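Local coordinates for protein 2-oxo-1,2-dihydroquinoline 8-monooxygenase, oxygenase component (Pseudomonas putida, PDB 1Z02) that hydroxylates 2-oxoquinoline at position 8 as the oxygenase component of a Rieske-type monooxygenase, using a [2Fe-2S] cluster and a mononuclear iron, at residues 307-316 with 352-362. Residues are numbered along the deposited sequence; the frame is centred on the assembly and turned at random.
Sequences WPEEHVVQYE and MYKPLCLHGFN
P308 packing on Y353 and Q314 bonding to N362 characterise a buried contact in which the loop and turn leading into strand 313-320, with that strand's first residues, meet the end of helix 339-359 and the residues just after it. P308, which follows a cis peptide bond, brings a compact, puckered ring over one face of Y353, with CG 3.3 Å from Y353 CD1, and P308 CB packs against C357 SG. Beyond the ring, Y353 OH donates to E309 OE2 at 2.6 Å, meeting the carboxylate from above its plane. The acid thereby ties the type II turn 309-312 to the helix, and its OE1 forms a salt bridge with R348, earlier in the same helix.

Further along, where the strand begins, amides and a water carry the contact. Q314, with CG swung opposite its own N (chi1 -175°) and the chain extended, reaches across to N362. Q314 NE2 donates to N362 OD1 at 3.1 Å, nearly straight at the hydrogen (172°) but from above the N362 carbonyl plane; its second bond, to E316 OE2, is more bent. E316 OE2 is bonded to Y328 as well, and E316 OE1 to Y318. Q314 OE1 accepts from a water at 2.7 Å. That water also donates to N362 OD1 and accepts from W307 NE1, so one molecule joins three buried side chains, while L358 CD2 packs beside Q314 OE1.

W307 turns the edge of its six-membered ring toward the face of F361, centroids 5.3 Å apart. F361 and N362 contact the iron ligands H225 (ring stacking) and D365 (hydrogen bond from ND2), so this end belongs to the second shell of the mononuclear iron site, in the helix-backed antiparallel sheet of the Rieske oxygenase catalytic domain.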
# COMPACT_ATOMS: atom_id res chain seq x y z
N TRP A 307 19.37 -35.33 7.42
CA TRP A 307 19.77 -33.94 7.59
C TRP A 307 19.19 -33.38 8.89
O TRP A 307 18.00 -33.58 9.19
CB TRP A 307 19.31 -33.11 6.39
CG TRP A 307 19.77 -31.69 6.41
CD1 TRP A 307 19.16 -30.63 7.03
CD2 TRP A 307 20.95 -31.16 5.79
NE1 TRP A 307 19.88 -29.48 6.83
CE2 TRP A 307 20.99 -29.78 6.08
CE3 TRP A 307 21.98 -31.72 5.02
CZ2 TRP A 307 22.02 -28.95 5.62
CZ3 TRP A 307 23.01 -30.89 4.57
CH2 TRP A 307 23.01 -29.52 4.87
N PRO A 308 20.01 -32.68 9.69
CA PRO A 308 21.43 -32.39 9.43
C PRO A 308 22.39 -33.52 9.81
O PRO A 308 23.58 -33.48 9.49
CB PRO A 308 21.67 -31.12 10.25
CG PRO A 308 20.75 -31.29 11.39
CD PRO A 308 19.49 -31.84 10.78
N GLU A 309 21.85 -34.53 10.50
CA GLU A 309 22.63 -35.69 10.92
C GLU A 309 21.79 -36.96 10.85
O GLU A 309 20.57 -36.90 10.71
CB GLU A 309 23.15 -35.49 12.34
CG GLU A 309 24.22 -34.42 12.47
CD GLU A 309 24.58 -34.11 13.91
OE1 GLU A 309 25.60 -33.43 14.14
OE2 GLU A 309 23.84 -34.55 14.82
N GLU A 310 22.45 -38.11 10.97
CA GLU A 310 21.76 -39.39 10.90
C GLU A 310 20.65 -39.47 11.93
O GLU A 310 20.77 -38.95 13.04
CB GLU A 310 22.74 -40.54 11.10
CG GLU A 310 23.98 -40.45 10.24
CD GLU A 310 24.84 -41.69 10.35
OE1 GLU A 310 25.94 -41.69 9.78
OE2 GLU A 310 24.41 -42.66 11.00
N HIS A 311 19.56 -40.14 11.56
CA HIS A 311 18.40 -40.31 12.43
C HIS A 311 17.60 -39.03 12.62
O HIS A 311 16.59 -39.00 13.33
CB HIS A 311 18.81 -40.86 13.79
CG HIS A 311 19.48 -42.20 13.72
ND1 HIS A 311 20.85 -42.33 13.67
CD2 HIS A 311 18.98 -43.45 13.66
CE1 HIS A 311 21.16 -43.62 13.58
NE2 HIS A 311 20.04 -44.31 13.57
N VAL A 312 18.06 -37.95 11.98
CA VAL A 312 17.37 -36.67 12.05
C VAL A 312 16.92 -36.36 10.63
O VAL A 312 17.64 -36.66 9.68
CB VAL A 312 18.30 -35.53 12.52
CG1 VAL A 312 17.55 -34.21 12.56
CG2 VAL A 312 18.87 -35.85 13.90
N VAL A 313 15.74 -35.76 10.48
CA VAL A 313 15.20 -35.42 9.16
C VAL A 313 14.56 -34.03 9.18
O VAL A 313 13.99 -33.61 10.20
CB VAL A 313 14.14 -36.46 8.70
CG1 VAL A 313 13.00 -36.51 9.70
CG2 VAL A 313 13.61 -36.09 7.33
N GLN A 314 14.67 -33.30 8.07
CA GLN A 314 14.09 -31.97 7.98
C GLN A 314 12.89 -31.93 7.04
O GLN A 314 12.95 -32.42 5.91
CB GLN A 314 15.12 -30.94 7.51
CG GLN A 314 14.57 -29.50 7.53
CD GLN A 314 15.65 -28.44 7.34
OE1 GLN A 314 16.76 -28.58 7.87
NE2 GLN A 314 15.33 -27.37 6.62
N TYR A 315 11.80 -31.36 7.54
CA TYR A 315 10.56 -31.23 6.77
C TYR A 315 10.21 -29.76 6.62
O TYR A 315 10.41 -28.98 7.56
CB TYR A 315 9.40 -31.93 7.48
CG TYR A 315 9.51 -33.43 7.55
CD1 TYR A 315 9.68 -34.08 8.77
CD2 TYR A 315 9.41 -34.20 6.39
CE1 TYR A 315 9.75 -35.46 8.84
CE2 TYR A 315 9.48 -35.59 6.45
CZ TYR A 315 9.65 -36.21 7.68
OH TYR A 315 9.74 -37.58 7.75
N GLU A 316 9.69 -29.38 5.46
CA GLU A 316 9.29 -28.00 5.23
C GLU A 316 7.95 -27.91 4.53
O GLU A 316 7.56 -28.77 3.75
CB GLU A 316 10.33 -27.25 4.39
CG GLU A 316 11.73 -27.26 4.94
CD GLU A 316 12.64 -26.29 4.22
OE1 GLU A 316 12.41 -26.04 3.01
OE2 GLU A 316 13.58 -25.77 4.85
N MET A 352 22.90 -26.03 18.13
CA MET A 352 23.55 -26.52 16.92
C MET A 352 22.65 -26.40 15.69
O MET A 352 22.88 -25.55 14.83
CB MET A 352 23.97 -27.98 17.13
CG MET A 352 25.22 -28.37 16.37
SD MET A 352 25.09 -28.02 14.60
CE MET A 352 25.24 -29.63 13.94
N TYR A 353 21.63 -27.25 15.61
CA TYR A 353 20.72 -27.25 14.47
C TYR A 353 20.02 -25.91 14.21
O TYR A 353 20.01 -25.42 13.08
CB TYR A 353 19.66 -28.34 14.63
CG TYR A 353 20.20 -29.72 14.92
CD1 TYR A 353 21.41 -30.16 14.37
CD2 TYR A 353 19.48 -30.62 15.70
CE1 TYR A 353 21.88 -31.45 14.59
CE2 TYR A 353 19.94 -31.91 15.93
CZ TYR A 353 21.13 -32.32 15.37
OH TYR A 353 21.58 -33.60 15.60
N LYS A 354 19.41 -25.33 15.24
CA LYS A 354 18.70 -24.07 15.04
C LYS A 354 19.58 -22.91 14.55
O LYS A 354 19.35 -22.38 13.47
CB LYS A 354 17.98 -23.65 16.33
CG LYS A 354 17.11 -22.41 16.16
CD LYS A 354 16.44 -22.01 17.47
CE LYS A 354 15.56 -20.79 17.28
NZ LYS A 354 14.94 -20.32 18.56
N PRO A 355 20.59 -22.51 15.33
CA PRO A 355 21.43 -21.41 14.87
C PRO A 355 22.24 -21.66 13.59
O PRO A 355 22.32 -20.79 12.73
CB PRO A 355 22.33 -21.13 16.07
CG PRO A 355 22.49 -22.50 16.67
CD PRO A 355 21.08 -23.04 16.62
N LEU A 356 22.82 -22.85 13.47
CA LEU A 356 23.64 -23.16 12.30
C LEU A 356 22.92 -23.68 11.07
O LEU A 356 23.34 -23.42 9.95
CB LEU A 356 24.75 -24.15 12.67
CG LEU A 356 25.82 -23.69 13.66
CD1 LEU A 356 26.81 -24.82 13.90
CD2 LEU A 356 26.57 -22.48 13.10
N CYS A 357 21.83 -24.42 11.26
CA CYS A 357 21.10 -24.98 10.13
C CYS A 357 19.78 -24.32 9.76
O CYS A 357 19.66 -23.73 8.68
CB CYS A 357 20.88 -26.47 10.35
SG CYS A 357 22.43 -27.40 10.46
N LEU A 358 18.78 -24.41 10.63
CA LEU A 358 17.49 -23.80 10.33
C LEU A 358 17.63 -22.31 10.04
O LEU A 358 16.88 -21.75 9.25
CB LEU A 358 16.50 -24.04 11.48
CG LEU A 358 16.12 -25.51 11.73
CD1 LEU A 358 14.82 -25.56 12.53
CD2 LEU A 358 15.92 -26.23 10.39
N HIS A 359 18.61 -21.68 10.68
CA HIS A 359 18.87 -20.25 10.47
C HIS A 359 20.12 -20.03 9.60
O HIS A 359 20.04 -19.44 8.53
CB HIS A 359 19.08 -19.54 11.80
CG HIS A 359 17.82 -19.06 12.43
ND1 HIS A 359 16.96 -18.19 11.80
CD2 HIS A 359 17.28 -19.31 13.65
CE1 HIS A 359 15.94 -17.92 12.60
NE2 HIS A 359 16.11 -18.58 13.73
N GLY A 360 21.26 -20.52 10.08
CA GLY A 360 22.52 -20.33 9.36
C GLY A 360 22.56 -20.79 7.92
O GLY A 360 23.20 -20.17 7.08
N PHE A 361 21.87 -21.89 7.63
CA PHE A 361 21.85 -22.44 6.28
C PHE A 361 20.65 -21.92 5.47
O PHE A 361 20.82 -21.31 4.42
CB PHE A 361 21.78 -23.97 6.35
CG PHE A 361 21.95 -24.66 5.02
CD1 PHE A 361 23.21 -24.79 4.44
CD2 PHE A 361 20.84 -25.16 4.34
CE1 PHE A 361 23.36 -25.41 3.21
CE2 PHE A 361 20.98 -25.78 3.11
CZ PHE A 361 22.24 -25.91 2.54
N ASN A 362 19.45 -22.16 5.99
CA ASN A 362 18.22 -21.76 5.30
C ASN A 362 17.82 -20.29 5.23
O ASN A 362 16.98 -19.92 4.42
CB ASN A 362 17.05 -22.59 5.85
CG ASN A 362 17.17 -24.06 5.50
OD1 ASN A 362 17.27 -24.92 6.36
ND2 ASN A 362 17.17 -24.34 4.21
O HOH W 1 18.86 -26.83 7.61